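Local coordinates for uridylate-specific endoribonuclease nsp11 (Prrsv 16244b, PDB 5EYI), which probably acts as a uridylate-specific endoribonuclease that trims 5'-polyuridines from viral RNA and so keeps host double-stranded-RNA sensors from being activated, at residues A[23-28]-A[70-75]; A[104-109]-A[203-208]; A[161-166]-A[178-183]. The protein carries 1 engineered substitution. One frame throughout, in Å; residues are numbered along the deposited sequence.

Contact 1 of 3, residues A[23-28]-A[70-75]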
# COMPACT_ATOMS: atom_id res chain seq x y z
N LEU A 23 -32.48 13.11 14.99
CA LEU A 23 -31.33 13.83 14.43
C LEU A 23 -31.59 14.31 13.01
O LEU A 23 -31.88 13.51 12.13
CB LEU A 23 -30.10 12.92 14.43
CG LEU A 23 -29.55 12.57 15.81
CD1 LEU A 23 -28.50 11.48 15.69
CD2 LEU A 23 -28.99 13.81 16.48
N THR A 24 -31.45 15.62 12.79
CA THR A 24 -31.86 16.23 11.53
C THR A 24 -30.97 15.86 10.35
O THR A 24 -31.44 15.88 9.21
CB THR A 24 -31.94 17.76 11.61
OG1 THR A 24 -30.69 18.29 12.07
CG2 THR A 24 -33.06 18.17 12.56
N GLN A 25 -29.71 15.52 10.61
CA GLN A 25 -28.78 15.18 9.52
C GLN A 25 -29.03 13.78 8.92
O GLN A 25 -28.42 13.42 7.92
CB GLN A 25 -27.31 15.35 9.94
CG GLN A 25 -26.71 14.28 10.86
CD GLN A 25 -26.84 14.61 12.33
OE1 GLN A 25 -27.85 15.18 12.76
NE2 GLN A 25 -25.82 14.25 13.12
N PHE A 26 -29.90 13.01 9.55
CA PHE A 26 -30.29 11.71 9.01
C PHE A 26 -31.71 11.73 8.48
O PHE A 26 -32.45 12.67 8.73
CB PHE A 26 -30.11 10.66 10.09
CG PHE A 26 -28.69 10.47 10.50
CD1 PHE A 26 -27.80 9.81 9.66
CD2 PHE A 26 -28.22 10.98 11.71
CE1 PHE A 26 -26.48 9.64 10.03
CE2 PHE A 26 -26.89 10.81 12.09
CZ PHE A 26 -26.02 10.14 11.25
N ALA A 27 -32.07 10.69 7.73
CA ALA A 27 -33.42 10.56 7.16
C ALA A 27 -34.43 10.42 8.29
O ALA A 27 -34.29 9.54 9.13
CB ALA A 27 -33.47 9.32 6.27
N LYS A 28 -35.42 11.32 8.33
CA LYS A 28 -36.40 11.30 9.43
C LYS A 28 -37.26 10.04 9.33
O LYS A 28 -37.68 9.66 8.24
CB LYS A 28 -37.30 12.55 9.43
CG LYS A 28 -38.23 12.63 10.65
CD LYS A 28 -38.87 14.00 10.81
CE LYS A 28 -39.94 14.00 11.90
N GLY A 70 -15.14 14.94 13.40
CA GLY A 70 -16.11 15.99 13.11
C GLY A 70 -17.44 15.57 13.70
O GLY A 70 -17.69 14.38 13.91
N TYR A 71 -18.29 16.54 14.01
CA TYR A 71 -19.55 16.24 14.67
C TYR A 71 -20.55 17.32 14.41
O TYR A 71 -20.20 18.40 13.95
CB TYR A 71 -19.34 16.04 16.18
CG TYR A 71 -18.88 17.27 16.94
CD1 TYR A 71 -19.80 18.08 17.61
CD2 TYR A 71 -17.54 17.63 16.99
CE1 TYR A 71 -19.39 19.22 18.30
CE2 TYR A 71 -17.11 18.76 17.68
CZ TYR A 71 -18.05 19.55 18.34
OH TYR A 71 -17.65 20.66 19.03
N MET A 72 -21.80 17.02 14.74
CA MET A 72 -22.90 17.95 14.58
C MET A 72 -23.64 18.17 15.89
O MET A 72 -23.77 17.26 16.72
CB MET A 72 -23.87 17.45 13.51
CG MET A 72 -23.20 17.32 12.14
SD MET A 72 -24.33 17.00 10.77
CE MET A 72 -25.34 18.49 10.74
N VAL A 73 -24.10 19.40 16.08
CA VAL A 73 -25.07 19.74 17.12
C VAL A 73 -26.16 20.47 16.37
O VAL A 73 -25.96 21.57 15.87
CB VAL A 73 -24.47 20.64 18.22
CG1 VAL A 73 -25.53 20.96 19.28
CG2 VAL A 73 -23.25 19.99 18.84
N GLY A 74 -27.33 19.83 16.26
CA GLY A 74 -28.39 20.34 15.42
C GLY A 74 -27.90 20.34 13.98
O GLY A 74 -27.18 19.41 13.57
N PRO A 75 -28.23 21.38 13.21
CA PRO A 75 -27.80 21.42 11.82
C PRO A 75 -26.36 21.90 11.60
O PRO A 75 -25.89 21.90 10.46
CB PRO A 75 -28.81 22.39 11.18
CG PRO A 75 -29.13 23.34 12.28
CD PRO A 75 -29.02 22.58 13.57
O HOH W 1 -27.69 17.00 14.83

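Contact 2 of 3, residues A[104-109]-A[203-208]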
# COMPACT_ATOMS: atom_id res chain seq x y z
N VAL A 104 -10.03 5.25 12.73
CA VAL A 104 -9.74 6.68 12.67
C VAL A 104 -10.99 7.40 12.18
O VAL A 104 -11.90 6.78 11.61
CB VAL A 104 -8.47 7.02 11.83
CG1 VAL A 104 -7.28 6.22 12.32
CG2 VAL A 104 -8.65 6.77 10.34
N PHE A 105 -11.03 8.71 12.40
CA PHE A 105 -12.21 9.51 12.11
C PHE A 105 -11.91 10.66 11.18
O PHE A 105 -10.86 11.28 11.26
CB PHE A 105 -12.83 10.02 13.42
CG PHE A 105 -13.52 8.95 14.21
CD1 PHE A 105 -14.80 8.55 13.87
CD2 PHE A 105 -12.89 8.32 15.28
CE1 PHE A 105 -15.44 7.55 14.58
CE2 PHE A 105 -13.52 7.32 15.99
CZ PHE A 105 -14.80 6.93 15.64
N SER A 106 -12.84 10.94 10.28
CA SER A 106 -12.82 12.17 9.50
C SER A 106 -13.07 13.34 10.45
O SER A 106 -13.79 13.21 11.44
CB SER A 106 -13.90 12.16 8.42
OG SER A 106 -13.59 11.20 7.43
N THR A 107 -12.51 14.49 10.12
CA THR A 107 -12.44 15.63 11.04
C THR A 107 -13.54 16.67 10.87
O THR A 107 -13.58 17.64 11.63
CB THR A 107 -11.10 16.34 10.88
OG1 THR A 107 -10.92 16.71 9.51
CG2 THR A 107 -9.98 15.42 11.31
N GLY A 108 -14.42 16.48 9.89
CA GLY A 108 -15.47 17.46 9.58
C GLY A 108 -15.04 18.57 8.64
O GLY A 108 -15.87 19.41 8.26
N ARG A 109 -13.78 18.56 8.22
CA ARG A 109 -13.26 19.65 7.37
C ARG A 109 -13.90 19.67 5.98
O ARG A 109 -14.17 20.75 5.43
CB ARG A 109 -11.75 19.56 7.24
CG ARG A 109 -11.05 20.20 8.43
CD ARG A 109 -9.56 20.12 8.30
NE ARG A 109 -9.06 18.78 8.57
CZ ARG A 109 -7.77 18.47 8.65
NH1 ARG A 109 -6.84 19.42 8.51
NH2 ARG A 109 -7.40 17.21 8.90
N MET A 203 -7.23 -0.94 7.65
CA MET A 203 -7.72 -0.21 8.82
C MET A 203 -9.13 0.29 8.56
O MET A 203 -9.71 0.03 7.51
CB MET A 203 -6.77 0.94 9.20
CG MET A 203 -6.56 1.99 8.12
SD MET A 203 -5.18 3.11 8.47
CE MET A 203 -5.95 4.11 9.73
N MET A 204 -9.69 0.97 9.54
CA MET A 204 -10.99 1.57 9.40
C MET A 204 -10.89 3.09 9.47
O MET A 204 -10.07 3.64 10.22
CB MET A 204 -11.95 1.02 10.47
CG MET A 204 -12.50 -0.36 10.11
SD MET A 204 -13.72 -0.87 11.32
CE MET A 204 -14.86 -1.81 10.31
N LEU A 205 -11.72 3.73 8.65
CA LEU A 205 -11.91 5.18 8.63
C LEU A 205 -13.41 5.41 8.70
O LEU A 205 -14.14 4.95 7.82
CB LEU A 205 -11.33 5.78 7.36
CG LEU A 205 -11.63 7.24 7.01
CD1 LEU A 205 -11.38 8.18 8.18
CD2 LEU A 205 -10.78 7.64 5.83
N ASP A 206 -13.86 6.08 9.77
CA ASP A 206 -15.30 6.26 10.04
C ASP A 206 -16.04 4.92 10.07
O ASP A 206 -17.16 4.81 9.60
CB ASP A 206 -15.95 7.21 9.00
CG ASP A 206 -15.31 8.59 8.97
OD1 ASP A 206 -14.87 9.08 10.04
OD2 ASP A 206 -15.25 9.21 7.88
N PHE A 207 -15.40 3.89 10.63
CA PHE A 207 -15.89 2.50 10.64
C PHE A 207 -16.07 1.82 9.28
O PHE A 207 -16.76 0.82 9.18
CB PHE A 207 -17.20 2.39 11.45
CG PHE A 207 -17.09 2.88 12.86
CD1 PHE A 207 -16.43 2.11 13.83
CD2 PHE A 207 -17.65 4.10 13.24
CE1 PHE A 207 -16.34 2.55 15.14
CE2 PHE A 207 -17.55 4.54 14.55
CZ PHE A 207 -16.89 3.77 15.50
N LYS A 208 -15.42 2.33 8.23
CA LYS A 208 -15.46 1.71 6.92
C LYS A 208 -14.10 1.06 6.71
O LYS A 208 -13.07 1.70 6.91
CB LYS A 208 -15.74 2.78 5.86
CG LYS A 208 -15.48 2.39 4.41
CD LYS A 208 -16.68 1.74 3.75
CE LYS A 208 -17.66 2.79 3.24
NZ LYS A 208 -17.19 3.44 1.98
O HOH W 2 -16.01 11.33 11.52

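Contact 3 of 3, residues A[161-166]-A[178-183]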
# COMPACT_ATOMS: atom_id res chain seq x y z
N SER A 161 -16.10 9.45 3.28
CA SER A 161 -14.94 9.06 4.10
C SER A 161 -13.66 9.07 3.24
O SER A 161 -12.66 9.71 3.60
CB SER A 161 -15.17 7.68 4.72
OG SER A 161 -16.22 7.73 5.69
N VAL A 162 -13.71 8.39 2.10
CA VAL A 162 -12.71 8.51 1.04
C VAL A 162 -13.39 9.14 -0.17
O VAL A 162 -14.22 8.51 -0.82
CB VAL A 162 -12.10 7.16 0.67
CG1 VAL A 162 -10.98 7.35 -0.32
CG2 VAL A 162 -11.59 6.45 1.92
N ALA A 163 -13.06 10.40 -0.43
CA ALA A 163 -13.66 11.15 -1.51
C ALA A 163 -12.84 10.92 -2.77
O ALA A 163 -11.62 10.73 -2.68
CB ALA A 163 -13.68 12.63 -1.18
N VAL A 164 -13.50 10.94 -3.92
CA VAL A 164 -12.83 10.81 -5.22
C VAL A 164 -13.02 12.12 -5.99
O VAL A 164 -14.13 12.62 -6.13
CB VAL A 164 -13.37 9.62 -6.01
CG1 VAL A 164 -12.75 9.57 -7.40
CG2 VAL A 164 -13.08 8.33 -5.24
N VAL A 165 -11.91 12.64 -6.51
CA VAL A 165 -11.85 13.99 -7.03
C VAL A 165 -10.85 14.08 -8.20
O VAL A 165 -9.91 13.28 -8.30
CB VAL A 165 -11.56 14.94 -5.82
CG1 VAL A 165 -10.21 15.63 -5.87
CG2 VAL A 165 -12.71 15.89 -5.58
N GLY A 166 -11.11 15.03 -9.11
CA GLY A 166 -10.14 15.41 -10.12
C GLY A 166 -9.34 16.59 -9.60
O GLY A 166 -9.86 17.41 -8.85
N CYS A 178 -8.41 10.96 -8.07
CA CYS A 178 -7.52 10.79 -6.94
C CYS A 178 -8.31 10.82 -5.63
O CYS A 178 -9.29 11.56 -5.49
CB CYS A 178 -6.37 11.80 -7.03
SG CYS A 178 -6.32 13.13 -5.82
N THR A 179 -7.91 9.96 -4.69
CA THR A 179 -8.63 9.78 -3.45
C THR A 179 -8.18 10.80 -2.44
O THR A 179 -7.02 11.20 -2.43
CB THR A 179 -8.44 8.37 -2.85
OG1 THR A 179 -7.05 8.10 -2.69
CG2 THR A 179 -9.08 7.32 -3.74
N LEU A 180 -9.09 11.19 -1.56
CA LEU A 180 -8.83 12.27 -0.64
C LEU A 180 -9.56 12.01 0.67
O LEU A 180 -10.68 11.51 0.65
CB LEU A 180 -9.32 13.56 -1.28
CG LEU A 180 -9.21 14.89 -0.54
CD1 LEU A 180 -9.03 16.00 -1.58
CD2 LEU A 180 -10.40 15.15 0.37
N THR A 181 -8.92 12.35 1.79
CA THR A 181 -9.57 12.35 3.10
C THR A 181 -9.26 13.66 3.82
O THR A 181 -8.44 14.44 3.35
CB THR A 181 -9.10 11.18 3.99
OG1 THR A 181 -7.77 11.41 4.47
CG2 THR A 181 -9.13 9.87 3.22
N ASP A 182 -9.93 13.88 4.95
CA ASP A 182 -9.58 14.96 5.87
C ASP A 182 -9.14 14.46 7.25
O ASP A 182 -9.27 15.18 8.25
CB ASP A 182 -10.72 15.97 5.97
CG ASP A 182 -11.95 15.43 6.67
OD1 ASP A 182 -11.91 14.31 7.23
OD2 ASP A 182 -12.96 16.16 6.66
N VAL A 183 -8.60 13.24 7.31
CA VAL A 183 -8.14 12.70 8.57
C VAL A 183 -6.99 13.53 9.14
O VAL A 183 -6.18 14.08 8.38
CB VAL A 183 -7.69 11.22 8.48
CG1 VAL A 183 -8.82 10.35 7.93
CG2 VAL A 183 -6.44 11.06 7.63
O HOH W 3 -12.15 11.88 5.29

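Contact 1 of 3, residues A[23-28]-A[70-75]
Gln25 and Met72 meet because each side chain is bent, at chi2 in Gln25 and at chi3 in Met72. The first torsion of Gln25 sets CG between the backbone N and the carbonyl carbon (chi1 76°), and chi2 of -92° swings CD round. In Met72, chi3 of 64° turns CE. The two side chains then run alongside one another with opposite headings, so that the sulfur of one lies at the base of the other. Met72 SD rests on the aliphatic part of the glutamine, 3.5 Å from Gln25 CB and 3.6 Å from Gln25 CG, while Met72 CE also lies over Gln25 CB, at 3.8 Å. At the other end of this overlap Gln25 NE2 is 3.8 Å from Met72 CB, a van der Waals contact. The amide nitrogen finds its polar partners in Pro7 O and Ser6 OG, and Ser6 OG is also bonded to Met72 O, so the N-terminal strand 6-7 links the two sides. Residues 23-26 form a type I beta turn, with Phe26 N bonded to Leu23 O at 3.3 Å, and this presents Thr24 and Gln25 to the antiparallel hairpin of strands 71-73 and 76-78. Gly74, with a positive phi, and Pro75 make the hairpin's connection. A water lies between the turn and this connection, 2.8 Å from Gln25 OE1 and 2.8 Å from Gly74 O, placed to donate to either; since it has more acceptors near it than protons, both bonds need not exist at once. Thr24 OG1 lies beside the Gly74-Pro75 peptide, 4.0 Å from Gly74 C. Only 165 Å² is buried between the segments, in keeping with a surface contact of the N-terminal domain. Tyr71 instead bonds through OH to a bound 2-(2-methoxyethoxy)ethanol, probably from the crystallisation liquor.

Contact 2 of 3, residues A[104-109]-A[203-208]
Ser106 grips the Asp206 carboxylate at both oxygens, and this is the tight part of the contact. The backbone Ser106 N donates to Asp206 OD1 at 2.8 Å almost in a straight line (174° at the hydrogen), and Ser106 OG donates to Asp206 OD2 at 2.6 Å. Each donor meets its oxygen on the syn side, both somewhat out of the carboxylate plane. The pair of bonds fixes the rotation of the carboxylate, and a water donates to Asp206 OD1 at 2.9 Å. So many donors would be expected to favour the ionised form of this buried acid. Beside it the backbones form a single bridge: Val104 N donates to Met204 O (3.0 Å) and Asp206 N to Val104 O (2.8 Å). The Phe105 ring turns its edge toward the face of Phe207 in an offset edge-to-face pair, centroids 5.5 Å apart and planes at 82°. The looser side is at the Met203 end, which is partly exposed and touches Val104 through its terminal methyl alone. That methyl meets both valine branches, Met203 CE lying 3.6 Å from Val104 CG1, and the side chains cross at about a right angle. Asp206 and Phe207 are the central residues of a type I' turn, the tight connection of the hairpin made by strands 198-205 and 208-215. Helix 9-14 covers the turn through Lys10 and Val11 on Asp206, while the other segment leads into helix 109-112.

Contact 3 of 3, residues A[161-166]-A[178-183]
Thr179 and Val162 run next to each other with the same heading, where Val162 precedes strand 163-169. Along the Thr179 side chain, CB meets Val162 CG1 at 3.7 Å. Beyond it the chain forks. The methyl branch, CG2, keeps to the same valine, 3.9 Å from Val162 CG1, and its other neighbour is Val164 CG2 at 4.4 Å. The hydroxyl is set between the backbone N and the carbonyl carbon (chi1 55°), where OG1 bonds to Phe222 O of strand 219-223. The backbones of the beta hairpin 163-169/173-180 carry the pairing. Ala163 with Leu180 and Val165 with Cys178 are hydrogen-bonded pairs, and Val164 with Thr179 between them is a non-hydrogen-bonded pair. Ala163 N reaches Leu180 O at 2.8 Å with the donor in the carbonyl plane, whereas Leu180 N to Ala163 O, also 2.8 Å, is more bent (135° at the hydrogen). Ala163, Val165, Cys178 and Leu180 share the opposite face to Val164 and Thr179. Just before strand 163-169 and just after strand 173-180, a water donates to Ser161 O at 2.8 Å and accepts from Asp182 N. Thr179 N bonds to Glu195 OE2 of the second subunit. With its N and OG1 thus committed to the dimer partner and to Phe222 O, Thr179 is held close to His146, predicted to be catalytic, and probably helps to frame that site.

How the contacts relate
Contact 1 belongs to the N-terminal domain, contacts 2 and 3 to the NendoU domain. The centres of contacts 1 and 2 lie about 17 Å apart, yet they touch where Gly70 N probably bonds Ser106 O (2.9 Å). Contacts 2 and 3 are closer, about 12 Å between centres, and are joined by probable bonds from Thr107 OG1 to Asp182 O (2.6 Å) and between Asp206 OD2 and Ser161 OG (2.8 Å). Contact 3 is nearest the predicted active site: the Thr179 side chain is about 4 Å from that of His146, and the Cys178 side chain about 5 Å from that of engineered Ala175. In contact 2, the Leu205 side chain stands about 11 Å from that of His146.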